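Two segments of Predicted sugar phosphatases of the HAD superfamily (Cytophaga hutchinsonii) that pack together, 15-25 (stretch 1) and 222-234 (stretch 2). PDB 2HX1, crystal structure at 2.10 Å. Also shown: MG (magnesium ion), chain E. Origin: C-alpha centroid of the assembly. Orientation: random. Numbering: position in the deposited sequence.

Stretch 1 (15-25) KCIFFDAFGVL
Stretch 2, residues 222-234: EISKREILMVGDT

Residues 16-19 and 228-232 form neighbouring parallel β-strands, 4.6 Å apart at closest approach and crossing at -21°. Register pairs Cys16 with Ile228, Ile17 with Leu229, Phe18 with Met230 and Phe19 with Val231, their CA atoms 4.6 to 4.9 Å apart. Extended backbones (phi/psi -105/122 at Phe18, -111/119 at Val231) let amides and carbonyls interlock: Leu229 N donates to Cys16 O (3.0 Å), Phe18 N to Leu229 O (2.7 Å), Val231 N to Phe18 O (2.7 Å) and Asp20 N to Val231 O (3.0 Å). Together the stretches bury 836 Å².

Three residues, Lys15, Phe18 and Val231, cover the most surface. Lys15 (118 Å²) precedes its strand, at phi/psi -92/-24, and its N bonds to Glu227 O (2.8 Å). Its side chain, m at chi1 and then t throughout, is long enough for the ammonium to reach several acceptors. NZ lies 2.7 Å from Glu227 OE1 in a salt bridge and donates to Glu222 O, also at 2.7 Å. Glu227 adopts chi1 m and chi2 t, and its OE1 also accepts from Ser224 N at 2.9 Å, which ties the carboxylate to the turn before the strand. The aliphatic part of Lys15 is useful too: its CB rests 3.6 Å from Ile223 CD1.

Phe18 (87 Å²; chi1 -60°, chi2 -11°) shares a sheet face with Cys16, Ile228 and Met230. Its flat ring suits a methyl group: Ile228 CG2 sits 3.5 Å from the ring centroid, only 7° off the normal, a CH-pi contact. Ile228 is m, t. Met230, a selenomethionine with chi1 t and chi2 p, places SE 3.7 Å from Phe18 CB, while its CE reaches 3.2 Å from Asp20 N.

On the other face, Val231 (72 Å², chi1 t) is compact enough to fit among several apolar groups. Its CG2 meets Ile17 CG2 at 3.6 Å, its CG1 meets Val24 CG1 at 3.8 Å, and its CB lies 4.0 Å from Phe19 CD1. Ile17 is m, m; Val24 is t.

Beyond the strands, magnesium joins the stretches. It is bound by Asp20 OD2 (2.0 Å), Phe22 O (2.0 Å), Asp233 OD1 (2.1 Å) and three waters. The cation explains why Asp20 OD2 and Asp233 OD1 can approach to 2.8 Å without a hydrogen bond. Asp20 is t and Asp233 p. Gly23, with phi/psi 89/-4, leaves room here: an ideal CB would lie 2.1 Å from Asp233 OD2, a clash.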

# COMPACT_ATOMS: atom_id res chain seq x y z
N LYS A 15 -3.65 16.11 36.06
CA LYS A 15 -2.46 16.28 36.87
C LYS A 15 -1.21 16.59 36.03
O LYS A 15 -0.28 17.19 36.53
CB LYS A 15 -2.26 15.04 37.75
CG LYS A 15 -3.39 14.90 38.78
CD LYS A 15 -3.21 13.69 39.68
CE LYS A 15 -4.44 13.39 40.52
NZ LYS A 15 -4.45 11.98 41.10
N CYS A 16 -1.21 16.20 34.76
CA CYS A 16 -0.11 16.58 33.85
C CYS A 16 -0.60 16.72 32.44
O CYS A 16 -1.52 16.01 32.03
CB CYS A 16 1.00 15.55 33.90
SG CYS A 16 2.54 16.09 33.14
N ILE A 17 -0.03 17.68 31.71
CA ILE A 17 -0.31 17.85 30.29
C ILE A 17 0.90 17.34 29.50
O ILE A 17 2.05 17.61 29.86
CB ILE A 17 -0.60 19.37 29.92
CG1 ILE A 17 -1.52 20.02 30.95
CG2 ILE A 17 -1.24 19.50 28.54
CD1 ILE A 17 -2.92 19.39 31.01
N PHE A 18 0.63 16.57 28.45
CA PHE A 18 1.63 16.29 27.41
C PHE A 18 1.28 17.10 26.16
O PHE A 18 0.19 16.99 25.64
CB PHE A 18 1.70 14.79 27.01
CG PHE A 18 2.06 13.84 28.14
CD1 PHE A 18 2.53 14.27 29.36
CD2 PHE A 18 1.98 12.47 27.94
CE1 PHE A 18 2.86 13.37 30.37
CE2 PHE A 18 2.28 11.57 28.96
CZ PHE A 18 2.75 12.03 30.15
N PHE A 19 2.22 17.94 25.73
CA PHE A 19 2.05 18.79 24.56
C PHE A 19 2.88 18.25 23.39
O PHE A 19 4.06 18.06 23.55
CB PHE A 19 2.54 20.21 24.86
CG PHE A 19 1.63 21.03 25.75
CD1 PHE A 19 0.46 21.59 25.27
CD2 PHE A 19 1.97 21.29 27.05
CE1 PHE A 19 -0.35 22.35 26.06
CE2 PHE A 19 1.15 22.05 27.85
CZ PHE A 19 0.02 22.60 27.36
N ASP A 20 2.26 17.97 22.25
CA ASP A 20 2.96 17.96 20.97
C ASP A 20 3.44 19.40 20.71
O ASP A 20 2.82 20.34 21.22
CB ASP A 20 2.03 17.47 19.86
CG ASP A 20 2.65 17.56 18.48
OD1 ASP A 20 3.82 17.19 18.31
OD2 ASP A 20 1.96 18.02 17.55
N ALA A 21 4.52 19.59 19.95
CA ALA A 21 5.07 20.95 19.73
C ALA A 21 4.51 21.52 18.43
O ALA A 21 3.69 22.42 18.48
CB ALA A 21 6.58 20.97 19.75
N PHE A 22 4.88 20.97 17.28
CA PHE A 22 4.48 21.57 16.00
C PHE A 22 2.98 21.37 15.73
O PHE A 22 2.44 20.26 15.86
CB PHE A 22 5.34 21.06 14.84
CG PHE A 22 6.65 21.79 14.69
CD1 PHE A 22 6.70 23.04 14.08
CD2 PHE A 22 7.85 21.23 15.14
CE1 PHE A 22 7.93 23.73 13.94
CE2 PHE A 22 9.07 21.91 14.99
CZ PHE A 22 9.11 23.15 14.39
N GLY A 23 2.33 22.48 15.39
CA GLY A 23 0.89 22.55 15.17
C GLY A 23 0.07 22.85 16.39
O GLY A 23 -1.16 22.98 16.30
N VAL A 24 0.75 22.94 17.53
CA VAL A 24 0.14 23.09 18.84
C VAL A 24 0.75 24.28 19.60
O VAL A 24 0.03 25.17 20.07
CB VAL A 24 0.33 21.80 19.66
CG1 VAL A 24 -0.30 21.92 21.05
CG2 VAL A 24 -0.24 20.58 18.88
N LEU A 25 2.07 24.29 19.75
CA LEU A 25 2.78 25.36 20.46
C LEU A 25 3.41 26.34 19.49
O LEU A 25 3.60 27.51 19.82
CB LEU A 25 3.89 24.80 21.34
CG LEU A 25 3.53 23.84 22.47
CD1 LEU A 25 4.81 23.43 23.20
CD2 LEU A 25 2.51 24.45 23.41
N GLU A 222 0.38 10.58 43.26
CA GLU A 222 -0.65 9.64 42.83
C GLU A 222 -1.26 10.13 41.51
O GLU A 222 -1.85 11.19 41.43
CB GLU A 222 -1.78 9.47 43.87
CG GLU A 222 -2.76 8.37 43.49
CD GLU A 222 -4.03 8.37 44.34
OE1 GLU A 222 -4.42 9.43 44.88
OE2 GLU A 222 -4.64 7.27 44.45
N ILE A 223 -1.13 9.32 40.49
CA ILE A 223 -1.59 9.70 39.19
C ILE A 223 -1.97 8.47 38.41
O ILE A 223 -1.30 7.44 38.46
CB ILE A 223 -0.55 10.57 38.43
CG1 ILE A 223 -1.13 11.04 37.08
CG2 ILE A 223 0.78 9.85 38.25
CD1 ILE A 223 -0.40 12.24 36.57
N SER A 224 -3.09 8.58 37.69
CA SER A 224 -3.48 7.53 36.76
C SER A 224 -3.39 8.11 35.34
O SER A 224 -3.26 9.33 35.16
CB SER A 224 -4.89 7.01 37.09
OG SER A 224 -5.87 7.95 36.75
N LYS A 225 -3.41 7.22 34.35
CA LYS A 225 -3.17 7.60 32.94
C LYS A 225 -4.26 8.54 32.38
O LYS A 225 -3.97 9.44 31.59
CB LYS A 225 -2.96 6.36 32.05
CG LYS A 225 -1.65 5.60 32.38
CD LYS A 225 -1.41 4.32 31.59
CE LYS A 225 -2.70 3.68 31.17
N ARG A 226 -5.49 8.34 32.83
CA ARG A 226 -6.60 9.21 32.44
C ARG A 226 -6.53 10.60 33.07
O ARG A 226 -7.31 11.47 32.72
CB ARG A 226 -7.93 8.55 32.80
CG ARG A 226 -8.21 8.50 34.32
CD ARG A 226 -9.39 7.59 34.67
NE ARG A 226 -10.59 7.87 33.87
CZ ARG A 226 -11.17 6.98 33.07
NH1 ARG A 226 -12.26 7.30 32.37
N GLU A 227 -5.63 10.79 34.05
CA GLU A 227 -5.39 12.11 34.67
C GLU A 227 -4.26 12.86 33.95
O GLU A 227 -3.78 13.87 34.43
CB GLU A 227 -5.07 11.96 36.16
CG GLU A 227 -6.24 11.41 36.99
CD GLU A 227 -5.87 11.17 38.45
OE1 GLU A 227 -4.71 10.78 38.75
OE2 GLU A 227 -6.73 11.35 39.32
N ILE A 228 -3.81 12.32 32.83
CA ILE A 228 -2.88 12.99 31.95
C ILE A 228 -3.62 13.36 30.65
O ILE A 228 -4.36 12.55 30.11
CB ILE A 228 -1.70 12.09 31.65
CG1 ILE A 228 -0.92 11.80 32.96
CG2 ILE A 228 -0.81 12.74 30.62
CD1 ILE A 228 0.20 10.71 32.80
N LEU A 229 -3.40 14.58 30.16
CA LEU A 229 -3.98 15.02 28.86
C LEU A 229 -2.91 15.16 27.76
O LEU A 229 -1.96 15.93 27.91
CB LEU A 229 -4.73 16.35 29.06
CG LEU A 229 -5.49 16.89 27.86
CD1 LEU A 229 -6.56 15.91 27.43
CD2 LEU A 229 -6.05 18.29 28.12
N MSE A 230 -3.04 14.38 26.69
CA MSE A 230 -2.17 14.51 25.52
C MSE A 230 -2.81 15.49 24.57
O MSE A 230 -3.93 15.28 24.13
CB MSE A 230 -1.95 13.17 24.78
CG MSE A 230 -1.26 13.33 23.39
SE MSE A 230 0.63 13.70 23.60
CE MSE A 230 1.13 14.94 22.20
N VAL A 231 -2.09 16.55 24.22
CA VAL A 231 -2.60 17.63 23.37
C VAL A 231 -1.89 17.61 22.02
O VAL A 231 -0.67 17.75 21.95
CB VAL A 231 -2.42 19.01 24.09
CG1 VAL A 231 -2.91 20.16 23.22
CG2 VAL A 231 -3.14 18.99 25.47
N GLY A 232 -2.64 17.41 20.95
CA GLY A 232 -2.01 17.34 19.62
C GLY A 232 -2.88 17.77 18.46
O GLY A 232 -4.10 17.91 18.61
N ASP A 233 -2.24 17.97 17.31
CA ASP A 233 -2.95 18.37 16.08
C ASP A 233 -3.11 17.26 15.06
O ASP A 233 -3.78 17.45 14.05
CB ASP A 233 -2.27 19.57 15.43
CG ASP A 233 -0.86 19.25 14.96
OD1 ASP A 233 -0.10 18.68 15.78
OD2 ASP A 233 -0.53 19.53 13.78
N THR A 234 -2.52 16.09 15.33
CA THR A 234 -2.48 14.98 14.37
C THR A 234 -3.08 13.72 14.95
O THR A 234 -2.65 13.25 16.01
CB THR A 234 -1.02 14.72 13.96
OG1 THR A 234 -0.46 15.94 13.48
CG2 THR A 234 -0.92 13.63 12.85
MG MG E . 1.95 18.33 15.61
O HOH W 1 -5.63 11.95 43.73
O HOH W 2 3.95 17.87 15.69
O HOH W 3 2.06 18.65 13.64
O HOH W 4 1.51 16.22 15.55